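Local atomic coordinates of restriction endonuclease AspBHI (Azoarcus sp., PDB entry 4OC8), a protein that probably binds DNA and cleaves it as an endonuclease that depends on modification of the DNA. Residues R242-A256 with F300-A312. Sequence-based numbering, arbitrary orientation.
Sequences RQRYKENPFGFEACA and FALEAKCYGANNA
Cys-306 and Arg-242 bury the most surface here, followed by Phe-252 and Ala-304. Cys-306 follows the end of strand 294-305 and lies over one face of the Phe-252 ring. Its SG is 4.2 Å from the centroid of the Phe-252 ring, 18° off the ring normal. This is a sulfur-aromatic contact, and CB of Cys-306 adds a CH-pi contact over the same face. Phe-252 belongs to helix 251-263. Its CG is anti to the backbone N (chi1 175°), which carries the ring out from the helix to the strand end. CB of Ala-304 comes in obliquely at CD2 and CE2 of this ring, 3.5 Å from Phe-252 CE2. The methyl of Ala-304 also touches that of Ala-256, one helical turn after Phe-252 (CB to CB 3.6 Å).

Arg-242, near the end of helix 232-244, reaches the loop beyond the strand with its chain extended from CG to NE. NE donates to Tyr-307 O at 2.8 Å. The carbonyl oxygen lies in the guanidinium plane and accepts on a lone pair, though the N-H...O angle is a bent 140°. Beyond NE, NH1 forms a salt bridge with Glu-239 and NH2 bonds to Thr-336 O, which fixes the turn of the group. With an alanine here, Tyr-307 O and Thr-336 O would probably lose these donors and Glu-239 this salt bridge.

Beside Ala-304, a water donates to both Glu-253 OE2 and Ala-304 O, while OE1 of Glu-253 forms a salt bridge with Arg-281.

The contact sets helix 251-263 against the end of strand 294-305, and Arg-242 of helix 232-244 against the loop that follows, within the PDDEXK-type nuclease region. Its chemistry is divided: apolar and sulfur contacts, with one water bridge, join helix 251-263 to the strand end, whereas a charged side chain ties helix 232-244 to the loop through a backbone carbonyl.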
# COMPACT_ATOMS: atom_id res chain seq x y z
N ARG A 242 -26.38 -7.61 5.63
CA ARG A 242 -26.74 -8.15 6.95
C ARG A 242 -27.69 -9.34 6.84
O ARG A 242 -27.61 -10.30 7.61
CB ARG A 242 -27.40 -7.09 7.82
CG ARG A 242 -26.48 -6.02 8.36
CD ARG A 242 -27.23 -5.16 9.36
NE ARG A 242 -26.64 -3.83 9.52
CZ ARG A 242 -27.06 -2.74 8.86
NH1 ARG A 242 -28.08 -2.83 8.01
NH2 ARG A 242 -26.47 -1.57 9.06
N GLN A 243 -28.61 -9.27 5.88
CA GLN A 243 -29.58 -10.34 5.66
C GLN A 243 -28.95 -11.57 5.02
O GLN A 243 -29.33 -12.70 5.32
CB GLN A 243 -30.74 -9.84 4.80
CG GLN A 243 -31.69 -8.91 5.54
CD GLN A 243 -32.28 -9.56 6.77
OE1 GLN A 243 -33.00 -10.55 6.67
NE2 GLN A 243 -31.96 -9.01 7.94
N ARG A 244 -27.98 -11.35 4.13
CA ARG A 244 -27.34 -12.47 3.44
C ARG A 244 -26.64 -13.45 4.39
O ARG A 244 -26.59 -14.65 4.12
CB ARG A 244 -26.35 -11.95 2.39
CG ARG A 244 -25.57 -13.04 1.66
CD ARG A 244 -26.48 -13.96 0.88
NE ARG A 244 -27.09 -13.28 -0.26
CZ ARG A 244 -26.82 -13.57 -1.52
NH1 ARG A 244 -25.97 -14.55 -1.82
NH2 ARG A 244 -27.42 -12.90 -2.50
N TYR A 245 -26.12 -12.94 5.50
CA TYR A 245 -25.30 -13.78 6.38
C TYR A 245 -25.92 -14.10 7.74
O TYR A 245 -25.22 -14.54 8.66
CB TYR A 245 -23.90 -13.17 6.53
CG TYR A 245 -23.14 -13.16 5.23
CD1 TYR A 245 -22.51 -14.30 4.77
CD2 TYR A 245 -23.06 -12.00 4.46
CE1 TYR A 245 -21.81 -14.30 3.57
CE2 TYR A 245 -22.37 -11.99 3.26
CZ TYR A 245 -21.75 -13.14 2.82
OH TYR A 245 -21.06 -13.13 1.63
N LYS A 246 -27.23 -13.90 7.86
CA LYS A 246 -27.95 -14.18 9.10
C LYS A 246 -28.00 -15.68 9.41
O LYS A 246 -28.04 -16.07 10.57
CB LYS A 246 -29.37 -13.61 9.06
CG LYS A 246 -30.27 -14.21 8.00
CD LYS A 246 -31.58 -13.43 7.85
CE LYS A 246 -32.42 -13.49 9.11
NZ LYS A 246 -33.72 -12.77 8.96
N GLU A 247 -27.99 -16.51 8.37
CA GLU A 247 -28.04 -17.96 8.54
C GLU A 247 -26.65 -18.58 8.61
O GLU A 247 -26.50 -19.74 9.03
CB GLU A 247 -28.85 -18.60 7.40
CG GLU A 247 -30.32 -18.15 7.34
CD GLU A 247 -31.11 -18.81 6.21
OE1 GLU A 247 -30.51 -19.53 5.38
OE2 GLU A 247 -32.34 -18.60 6.15
N ASN A 248 -25.64 -17.82 8.22
CA ASN A 248 -24.26 -18.30 8.20
C ASN A 248 -23.31 -17.14 8.49
O ASN A 248 -22.71 -16.57 7.58
CB ASN A 248 -23.94 -18.93 6.84
CG ASN A 248 -22.51 -19.43 6.75
OD1 ASN A 248 -21.85 -19.69 7.76
ND2 ASN A 248 -22.01 -19.58 5.52
N PRO A 249 -23.17 -16.79 9.78
CA PRO A 249 -22.42 -15.59 10.17
C PRO A 249 -20.97 -15.62 9.68
O PRO A 249 -20.50 -14.61 9.15
CB PRO A 249 -22.47 -15.63 11.70
CG PRO A 249 -23.69 -16.43 12.01
CD PRO A 249 -23.73 -17.49 10.94
N PHE A 250 -20.29 -16.75 9.84
CA PHE A 250 -18.88 -16.85 9.47
C PHE A 250 -18.65 -16.54 8.00
O PHE A 250 -17.60 -16.01 7.63
CB PHE A 250 -18.32 -18.23 9.82
CG PHE A 250 -18.00 -18.40 11.28
CD1 PHE A 250 -18.27 -17.39 12.18
CD2 PHE A 250 -17.42 -19.57 11.74
CE1 PHE A 250 -17.97 -17.54 13.52
CE2 PHE A 250 -17.11 -19.72 13.07
CZ PHE A 250 -17.39 -18.71 13.97
N GLY A 251 -19.64 -16.85 7.17
CA GLY A 251 -19.57 -16.57 5.75
C GLY A 251 -19.28 -15.10 5.47
O GLY A 251 -18.63 -14.77 4.47
N PHE A 252 -19.74 -14.23 6.35
CA PHE A 252 -19.51 -12.80 6.18
C PHE A 252 -18.03 -12.47 6.06
O PHE A 252 -17.66 -11.54 5.35
CB PHE A 252 -20.12 -12.00 7.33
CG PHE A 252 -19.81 -10.53 7.25
CD1 PHE A 252 -20.34 -9.75 6.24
CD2 PHE A 252 -18.99 -9.94 8.19
CE1 PHE A 252 -20.07 -8.40 6.17
CE2 PHE A 252 -18.71 -8.59 8.13
CZ PHE A 252 -19.25 -7.82 7.11
N GLU A 253 -17.19 -13.25 6.75
CA GLU A 253 -15.75 -13.06 6.65
C GLU A 253 -15.30 -13.05 5.19
O GLU A 253 -14.53 -12.18 4.78
CB GLU A 253 -15.01 -14.13 7.45
CG GLU A 253 -15.36 -14.13 8.92
CD GLU A 253 -14.70 -15.26 9.67
OE1 GLU A 253 -13.79 -15.90 9.10
OE2 GLU A 253 -15.10 -15.51 10.84
N ALA A 254 -15.81 -14.00 4.41
CA ALA A 254 -15.51 -14.05 2.99
C ALA A 254 -15.82 -12.70 2.36
O ALA A 254 -14.95 -12.10 1.72
CB ALA A 254 -16.29 -15.15 2.31
N CYS A 255 -17.03 -12.22 2.59
CA CYS A 255 -17.45 -10.92 2.09
C CYS A 255 -16.46 -9.85 2.52
O CYS A 255 -16.01 -9.03 1.70
CB CYS A 255 -18.86 -10.58 2.59
SG CYS A 255 -19.40 -8.92 2.16
N ALA A 256 -16.08 -9.88 3.80
CA ALA A 256 -15.15 -8.89 4.32
C ALA A 256 -13.89 -8.94 3.48
O ALA A 256 -13.42 -7.91 2.98
CB ALA A 256 -14.85 -9.16 5.78
N PHE A 300 -1.49 -9.02 7.62
CA PHE A 300 -2.49 -8.36 8.46
C PHE A 300 -3.54 -9.32 8.98
O PHE A 300 -3.79 -10.36 8.38
CB PHE A 300 -3.16 -7.19 7.72
CG PHE A 300 -3.92 -7.60 6.50
CD1 PHE A 300 -3.27 -7.75 5.28
CD2 PHE A 300 -5.28 -7.82 6.56
CE1 PHE A 300 -3.97 -8.13 4.15
CE2 PHE A 300 -5.99 -8.20 5.42
CZ PHE A 300 -5.33 -8.35 4.22
N ALA A 301 -4.16 -8.98 10.10
CA ALA A 301 -5.24 -9.80 10.64
C ALA A 301 -6.58 -9.19 10.27
O ALA A 301 -6.76 -7.98 10.37
CB ALA A 301 -5.11 -9.93 12.15
N LEU A 302 -7.52 -10.02 9.85
CA LEU A 302 -8.85 -9.57 9.47
C LEU A 302 -9.86 -9.88 10.57
O LEU A 302 -9.81 -10.95 11.19
CB LEU A 302 -9.27 -10.22 8.15
CG LEU A 302 -10.63 -9.83 7.58
CD1 LEU A 302 -10.69 -8.34 7.31
CD2 LEU A 302 -10.91 -10.60 6.30
N GLU A 303 -10.77 -8.95 10.82
CA GLU A 303 -11.85 -9.16 11.78
C GLU A 303 -13.12 -8.61 11.17
O GLU A 303 -13.18 -7.46 10.76
CB GLU A 303 -11.55 -8.45 13.10
CG GLU A 303 -12.65 -8.59 14.15
CD GLU A 303 -12.65 -9.95 14.84
OE1 GLU A 303 -11.55 -10.48 15.12
OE2 GLU A 303 -13.75 -10.48 15.11
N ALA A 304 -14.15 -9.45 11.08
CA ALA A 304 -15.39 -9.05 10.43
C ALA A 304 -16.58 -9.19 11.37
O ALA A 304 -16.89 -10.28 11.83
CB ALA A 304 -15.61 -9.85 9.18
N LYS A 305 -17.23 -8.07 11.65
CA LYS A 305 -18.36 -8.05 12.56
C LYS A 305 -19.64 -7.65 11.85
O LYS A 305 -19.86 -6.48 11.56
CB LYS A 305 -18.09 -7.10 13.73
CG LYS A 305 -16.84 -7.43 14.54
CD LYS A 305 -16.87 -8.86 15.08
CE LYS A 305 -18.01 -9.09 16.05
NZ LYS A 305 -17.99 -10.47 16.61
N CYS A 306 -20.49 -8.64 11.57
CA CYS A 306 -21.77 -8.39 10.92
C CYS A 306 -22.81 -7.95 11.95
O CYS A 306 -23.47 -8.79 12.57
CB CYS A 306 -22.24 -9.65 10.20
SG CYS A 306 -23.35 -9.34 8.83
N TYR A 307 -22.95 -6.64 12.12
CA TYR A 307 -23.84 -6.08 13.14
C TYR A 307 -24.96 -5.23 12.54
O TYR A 307 -24.86 -4.76 11.41
CB TYR A 307 -23.05 -5.18 14.09
CG TYR A 307 -22.29 -5.91 15.18
CD1 TYR A 307 -22.06 -7.27 15.10
CD2 TYR A 307 -21.82 -5.22 16.29
CE1 TYR A 307 -21.36 -7.93 16.10
CE2 TYR A 307 -21.13 -5.87 17.29
CZ TYR A 307 -20.90 -7.23 17.19
OH TYR A 307 -20.21 -7.88 18.19
N GLY A 308 -26.02 -5.05 13.32
CA GLY A 308 -27.04 -4.07 12.99
C GLY A 308 -26.57 -2.71 13.46
O GLY A 308 -25.75 -2.61 14.37
N ALA A 309 -27.09 -1.65 12.84
CA ALA A 309 -26.67 -0.29 13.15
C ALA A 309 -26.95 0.09 14.61
O ALA A 309 -26.34 1.02 15.14
CB ALA A 309 -27.33 0.69 12.21
N ASN A 310 -27.87 -0.62 15.25
CA ASN A 310 -28.21 -0.37 16.64
C ASN A 310 -27.19 -0.96 17.62
O ASN A 310 -27.23 -0.66 18.81
CB ASN A 310 -29.62 -0.87 16.96
CG ASN A 310 -29.82 -2.35 16.64
OD1 ASN A 310 -29.46 -2.82 15.55
ND2 ASN A 310 -30.39 -3.10 17.58
N ASN A 311 -26.29 -1.79 17.11
CA ASN A 311 -25.30 -2.45 17.94
C ASN A 311 -23.89 -2.06 17.53
O ASN A 311 -23.42 -2.45 16.47
CB ASN A 311 -25.45 -3.97 17.85
CG ASN A 311 -26.84 -4.44 18.22
OD1 ASN A 311 -27.59 -4.91 17.37
ND2 ASN A 311 -27.18 -4.31 19.49
N ALA A 312 -23.23 -1.29 18.38
CA ALA A 312 -21.91 -0.76 18.07
C ALA A 312 -20.83 -1.82 18.18
O ALA A 312 -21.01 -2.83 18.85
CB ALA A 312 -21.60 0.41 18.99
O HOH W 1 -17.09 -13.29 11.70